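C381 turret protein (Sulfolobus turreted icosahedral virus, PDB 4IND) builds, as a pentamer of triple jelly-roll subunits, the turrets that project from the capsid of this archaeal virus. Local coordinates at residues A[106-111]-A[155-160]; A[116-121]-A[130-135]. One frame throughout, in Å; residues are numbered along the deposited sequence.

Overall arrangement
Both contacts involve the first of the three jelly rolls, one inside it and one at its border with the second. Contact 2 is the buried one: segments 116-121 and 130-135 come from the two facing sheets of that sandwich and meet through aliphatic side chains and a tyrosine-aspartate hydrogen bond. Contact 1, only partly buried, joins 106-111 to the first strand of the second jelly roll through one aromatic ring, two isoleucines and a bridging water. Their centres lie about 10 Å apart. Strand 114-124 ties them together, sending I118 and D120 into the sandwich while Y119 faces 155-160 and takes the Y108 hydroxyl on its backbone oxygen.

Contact 1: residues A[106-111]-A[155-160]; sequences MTYSIG and INIPKI
Y108 and I160 meet at the junction between the first and second jelly rolls, where the short strand 108-110 comes up against the first strand of the next domain. The apolar part is small and centred on one ring. I160 has its CG1 branch set between its backbone N and carbonyl carbon (chi1 58°), and that branch reaches Y108 from above its ring plane: CD1 of I160 lies 3.5 Å from CE1 of Y108, with CG1 of I160 equally near. I157 adds a looser touch, its CG2 standing 4.1 Å from OH of Y108, the two side chains crossing at about a right angle. Y119 of strand 114-124 fills in beside I157 and P158.

The polar part is mostly backbone. The carbonyl O of I160 lies in the plane of the Y108 ring at its edge, 3.3 Å from CD1 of Y108. No direct hydrogen bond joins the two segments, but T107 pairs through its backbone with H162, just beyond I160. The Y108 hydroxyl is hydrogen-bonded to the backbone O of Y119, which anchors the far end of the ring. K159 centres an inverse gamma turn where the strand turns a corner. Beside the ring, one water closes the gap, accepting from N of S109 at 2.7 Å and donating to O of I160 at 2.8 Å.

Contact 2: residues A[116-121]-A[130-135]; sequences FEIYDI and YYIQLP
The Y130 hydroxyl donates a hydrogen bond to D120, its OH 2.7 Å from OD2 of D120, inside the first jelly-roll sandwich. The carboxylate meets the ring at its edge, the two planes 76° apart, and OD2 is approached on its anti side, 35° out of the carboxylate plane. Y130 extends with CG trans to its N, which carries the hydroxyl across to the facing sheet. Next to this bond, CD1 of I132 lies 3.8 Å from OD2 of D120 and 4.0 Å from CG2 of I118, while CD1 of I118 touches CD2 of L134 at 4.1 Å.

The strand axes pass 9.4 Å apart at 152°, as expected of strands in facing sheets: 116-121 pairs with strand 78-88, and 130-134 with strand 67-71. Further out, V96 packs against I118 and I132, and the F99 ring meets that of Y130.

D120 itself is held from several sides. Its OD1 accepts from N of I121 at 2.8 Å and from the backbone N of F100, and OD2 also takes the backbone N of F99. Four neutral donors grip this buried carboxylate, which would probably favour its charged form and limit its rotation.

Contact 1: residues A[106-111]-A[155-160]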
loop_
_atom_site.group_PDB
_atom_site.type_symbol
_atom_site.label_atom_id
_atom_site.label_comp_id
_atom_site.label_asym_id
_atom_site.label_seq_id
_atom_site.Cartn_x
_atom_site.Cartn_y
_atom_site.Cartn_z
ATOM N N MET A 106 -11.250 2.791 36.071
ATOM C CA MET A 106 -12.350 3.295 35.248
ATOM C C MET A 106 -13.355 2.189 34.993
ATOM O O MET A 106 -12.987 1.020 34.876
ATOM C CB MET A 106 -11.816 3.897 33.933
ATOM C CG MET A 106 -10.893 5.082 34.184
ATOM S SD MET A 106 -10.375 5.960 32.696
ATOM C CE MET A 106 -9.692 4.605 31.773
ATOM N N THR A 107 -14.631 2.556 34.935
ATOM C CA THR A 107 -15.703 1.557 34.887
ATOM C C THR A 107 -16.749 1.798 33.810
ATOM O O THR A 107 -16.910 2.924 33.313
ATOM C CB THR A 107 -16.464 1.519 36.236
ATOM O OG1 THR A 107 -16.927 2.829 36.570
ATOM C CG2 THR A 107 -15.569 1.021 37.366
ATOM N N TYR A 108 -17.468 0.727 33.476
ATOM C CA TYR A 108 -18.733 0.825 32.758
ATOM C C TYR A 108 -19.852 0.623 33.764
ATOM O O TYR A 108 -19.734 -0.196 34.683
ATOM C CB TYR A 108 -18.832 -0.269 31.701
ATOM C CG TYR A 108 -17.838 -0.143 30.574
ATOM C CD1 TYR A 108 -17.498 1.103 30.052
ATOM C CD2 TYR A 108 -17.247 -1.272 30.020
ATOM C CE1 TYR A 108 -16.598 1.210 29.010
ATOM C CE2 TYR A 108 -16.338 -1.171 28.974
ATOM C CZ TYR A 108 -16.030 0.074 28.477
ATOM O OH TYR A 108 -15.132 0.180 27.446
ATOM N N SER A 109 -20.941 1.364 33.595
ATOM C CA SER A 109 -22.137 1.173 34.398
ATOM C C SER A 109 -23.220 0.516 33.524
ATOM O O SER A 109 -23.631 1.056 32.508
ATOM C CB SER A 109 -22.603 2.511 34.978
ATOM O OG SER A 109 -23.767 2.335 35.743
ATOM N N ILE A 110 -23.664 -0.671 33.919
ATOM C CA ILE A 110 -24.610 -1.437 33.111
ATOM C C ILE A 110 -25.982 -1.447 33.770
ATOM O O ILE A 110 -26.162 -1.998 34.861
ATOM C CB ILE A 110 -24.103 -2.903 32.914
ATOM C CG1 ILE A 110 -22.685 -2.905 32.333
ATOM C CG2 ILE A 110 -25.049 -3.702 32.026
ATOM C CD1 ILE A 110 -22.072 -4.320 32.155
ATOM N N GLY A 111 -26.956 -0.827 33.109
ATOM C CA GLY A 111 -28.282 -0.655 33.682
ATOM C C GLY A 111 -28.994 -1.977 33.950
ATOM O O GLY A 111 -28.681 -3.016 33.349
ATOM N N ILE A 155 -10.452 2.104 16.388
ATOM C CA ILE A 155 -11.054 1.970 17.707
ATOM C C ILE A 155 -12.151 3.026 17.773
ATOM O O ILE A 155 -11.903 4.199 17.489
ATOM C CB ILE A 155 -10.022 2.245 18.805
ATOM C CG1 ILE A 155 -8.959 1.134 18.814
ATOM C CG2 ILE A 155 -10.691 2.325 20.186
ATOM C CD1 ILE A 155 -7.809 1.433 19.765
ATOM N N ASN A 156 -13.370 2.600 18.100
ATOM C CA ASN A 156 -14.497 3.536 18.235
ATOM C C ASN A 156 -15.391 3.099 19.411
ATOM O O ASN A 156 -16.380 2.414 19.235
ATOM C CB ASN A 156 -15.281 3.629 16.936
ATOM C CG ASN A 156 -16.349 4.719 16.975
ATOM O OD1 ASN A 156 -16.444 5.456 17.953
ATOM N ND2 ASN A 156 -17.156 4.819 15.913
ATOM N N ILE A 157 -14.999 3.492 20.614
ATOM C CA ILE A 157 -15.778 3.191 21.825
ATOM C C ILE A 157 -16.672 4.380 22.159
ATOM O O ILE A 157 -16.187 5.504 22.225
ATOM C CB ILE A 157 -14.843 2.943 23.001
ATOM C CG1 ILE A 157 -13.944 1.729 22.706
ATOM C CG2 ILE A 157 -15.630 2.712 24.303
ATOM C CD1 ILE A 157 -12.817 1.569 23.727
ATOM N N PRO A 158 -17.986 4.131 22.364
ATOM C CA PRO A 158 -18.935 5.224 22.626
ATOM C C PRO A 158 -18.694 5.864 23.989
ATOM O O PRO A 158 -17.840 5.383 24.741
ATOM C CB PRO A 158 -20.305 4.538 22.551
ATOM C CG PRO A 158 -20.033 3.084 22.803
ATOM C CD PRO A 158 -18.658 2.823 22.244
ATOM N N LYS A 159 -19.410 6.947 24.287
ATOM C CA LYS A 159 -19.152 7.717 25.493
ATOM C C LYS A 159 -19.742 6.981 26.698
ATOM O O LYS A 159 -20.832 7.279 27.148
ATOM C CB LYS A 159 -19.721 9.134 25.363
ATOM C CG LYS A 159 -19.369 10.053 26.526
ATOM C CD LYS A 159 -20.242 11.322 26.519
ATOM C CE LYS A 159 -19.916 12.219 25.333
ATOM N NZ LYS A 159 -20.619 13.529 25.418
ATOM N N ILE A 160 -18.999 6.001 27.206
ATOM C CA ILE A 160 -19.499 5.145 28.286
ATOM C C ILE A 160 -18.448 4.859 29.363
ATOM O O ILE A 160 -18.718 4.142 30.330
ATOM C CB ILE A 160 -19.975 3.779 27.733
ATOM C CG1 ILE A 160 -18.818 3.098 27.012
ATOM C CG2 ILE A 160 -21.191 3.942 26.816
ATOM C CD1 ILE A 160 -19.101 1.622 26.651
HETATM O O HOH W 1 -21.054 2.977 31.395
#

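Contact 2: residues A[116-121]-A[130-135]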
loop_
_atom_site.group_PDB
_atom_site.type_symbol
_atom_site.label_atom_id
_atom_site.label_comp_id
_atom_site.label_asym_id
_atom_site.label_seq_id
_atom_site.Cartn_x
_atom_site.Cartn_y
_atom_site.Cartn_z
ATOM N N PHE A 116 -25.888 -4.893 26.935
ATOM C CA PHE A 116 -24.808 -3.901 26.976
ATOM C C PHE A 116 -23.589 -4.444 26.250
ATOM O O PHE A 116 -23.331 -5.656 26.297
ATOM C CB PHE A 116 -24.438 -3.629 28.431
ATOM C CG PHE A 116 -23.465 -2.488 28.628
ATOM C CD1 PHE A 116 -23.930 -1.196 28.846
ATOM C CD2 PHE A 116 -22.101 -2.713 28.653
ATOM C CE1 PHE A 116 -23.041 -0.142 29.062
ATOM C CE2 PHE A 116 -21.197 -1.669 28.862
ATOM C CZ PHE A 116 -21.670 -0.381 29.069
ATOM N N GLU A 117 -22.845 -3.559 25.590
ATOM C CA GLU A 117 -21.614 -3.932 24.887
ATOM C C GLU A 117 -20.431 -3.464 25.710
ATOM O O GLU A 117 -20.201 -2.267 25.873
ATOM C CB GLU A 117 -21.548 -3.247 23.518
ATOM C CG GLU A 117 -22.758 -3.493 22.649
ATOM C CD GLU A 117 -22.673 -4.829 21.978
ATOM O OE1 GLU A 117 -21.556 -5.170 21.551
ATOM O OE2 GLU A 117 -23.700 -5.534 21.887
ATOM N N ILE A 118 -19.684 -4.405 26.257
ATOM C CA ILE A 118 -18.436 -4.075 26.935
ATOM C C ILE A 118 -17.342 -3.975 25.880
ATOM O O ILE A 118 -17.066 -4.955 25.194
ATOM C CB ILE A 118 -18.056 -5.191 27.949
ATOM C CG1 ILE A 118 -19.090 -5.242 29.094
ATOM C CG2 ILE A 118 -16.669 -4.962 28.514
ATOM C CD1 ILE A 118 -18.917 -6.441 30.016
ATOM N N TYR A 119 -16.709 -2.807 25.749
ATOM C CA TYR A 119 -15.575 -2.672 24.835
ATOM C C TYR A 119 -14.305 -2.739 25.645
ATOM O O TYR A 119 -14.230 -2.179 26.741
ATOM C CB TYR A 119 -15.615 -1.321 24.091
ATOM C CG TYR A 119 -16.838 -1.142 23.242
ATOM C CD1 TYR A 119 -16.806 -1.369 21.867
ATOM C CD2 TYR A 119 -18.032 -0.751 23.811
ATOM C CE1 TYR A 119 -17.951 -1.201 21.084
ATOM C CE2 TYR A 119 -19.159 -0.580 23.044
ATOM C CZ TYR A 119 -19.121 -0.816 21.688
ATOM O OH TYR A 119 -20.287 -0.642 20.956
ATOM N N ASP A 120 -13.283 -3.392 25.103
ATOM C CA ASP A 120 -12.011 -3.440 25.802
ATOM C C ASP A 120 -10.876 -3.426 24.800
ATOM O O ASP A 120 -11.076 -3.635 23.589
ATOM C CB ASP A 120 -11.936 -4.692 26.683
ATOM C CG ASP A 120 -11.146 -4.462 27.954
ATOM O OD1 ASP A 120 -10.282 -3.558 27.956
ATOM O OD2 ASP A 120 -11.394 -5.165 28.973
ATOM N N ILE A 121 -9.677 -3.162 25.295
ATOM C CA ILE A 121 -8.528 -3.052 24.409
ATOM C C ILE A 121 -7.429 -3.937 24.976
ATOM O O ILE A 121 -7.197 -3.951 26.192
ATOM C CB ILE A 121 -8.059 -1.612 24.302
ATOM C CG1 ILE A 121 -9.172 -0.755 23.683
ATOM C CG2 ILE A 121 -6.770 -1.537 23.473
ATOM C CD1 ILE A 121 -8.921 0.741 23.760
ATOM N N TYR A 130 -4.785 -10.975 29.059
ATOM C CA TYR A 130 -6.062 -10.279 29.170
ATOM C C TYR A 130 -6.823 -10.704 30.428
ATOM O O TYR A 130 -6.840 -11.879 30.787
ATOM C CB TYR A 130 -6.934 -10.512 27.917
ATOM C CG TYR A 130 -8.258 -9.791 28.041
ATOM C CD1 TYR A 130 -8.321 -8.404 27.935
ATOM C CD2 TYR A 130 -9.432 -10.484 28.314
ATOM C CE1 TYR A 130 -9.523 -7.729 28.065
ATOM C CE2 TYR A 130 -10.657 -9.811 28.470
ATOM C CZ TYR A 130 -10.690 -8.437 28.330
ATOM O OH TYR A 130 -11.880 -7.762 28.471
ATOM N N TYR A 131 -7.485 -9.756 31.072
ATOM C CA TYR A 131 -8.159 -10.018 32.353
ATOM C C TYR A 131 -9.350 -9.084 32.537
ATOM O O TYR A 131 -9.213 -7.874 32.422
ATOM C CB TYR A 131 -7.185 -9.779 33.498
ATOM C CG TYR A 131 -7.803 -9.952 34.892
ATOM C CD1 TYR A 131 -8.080 -11.203 35.402
ATOM C CD2 TYR A 131 -8.077 -8.857 35.686
ATOM C CE1 TYR A 131 -8.628 -11.356 36.680
ATOM C CE2 TYR A 131 -8.614 -8.995 36.950
ATOM C CZ TYR A 131 -8.889 -10.245 37.445
ATOM O OH TYR A 131 -9.439 -10.391 38.712
ATOM N N ILE A 132 -10.514 -9.643 32.837
ATOM C CA ILE A 132 -11.655 -8.825 33.242
ATOM C C ILE A 132 -12.561 -9.624 34.179
ATOM O O ILE A 132 -12.761 -10.824 33.991
ATOM C CB ILE A 132 -12.445 -8.290 32.016
ATOM C CG1 ILE A 132 -13.475 -7.226 32.439
ATOM C CG2 ILE A 132 -13.109 -9.427 31.255
ATOM C CD1 ILE A 132 -14.142 -6.540 31.241
ATOM N N GLN A 133 -13.098 -8.958 35.189
ATOM C CA GLN A 133 -14.045 -9.592 36.102
ATOM C C GLN A 133 -15.468 -9.253 35.694
ATOM O O GLN A 133 -15.749 -8.147 35.218
ATOM C CB GLN A 133 -13.800 -9.145 37.547
ATOM C CG GLN A 133 -12.511 -9.643 38.154
ATOM C CD GLN A 133 -12.449 -9.395 39.654
ATOM O OE1 GLN A 133 -13.461 -9.450 40.346
ATOM N NE2 GLN A 133 -11.262 -9.092 40.155
ATOM N N LEU A 134 -16.368 -10.213 35.890
ATOM C CA LEU A 134 -17.774 -10.050 35.555
ATOM C C LEU A 134 -18.602 -10.367 36.780
ATOM O O LEU A 134 -18.466 -11.447 37.349
ATOM C CB LEU A 134 -18.147 -10.994 34.402
ATOM C CG LEU A 134 -17.311 -10.836 33.127
ATOM C CD1 LEU A 134 -17.564 -11.970 32.144
ATOM C CD2 LEU A 134 -17.558 -9.484 32.480
ATOM N N PRO A 135 -19.474 -9.435 37.195
ATOM C CA PRO A 135 -20.263 -9.606 38.426
ATOM C C PRO A 135 -21.444 -10.558 38.256
ATOM O O PRO A 135 -21.913 -10.788 37.134
ATOM C CB PRO A 135 -20.784 -8.178 38.717
ATOM C CG PRO A 135 -20.852 -7.542 37.364
ATOM C CD PRO A 135 -19.678 -8.109 36.579
#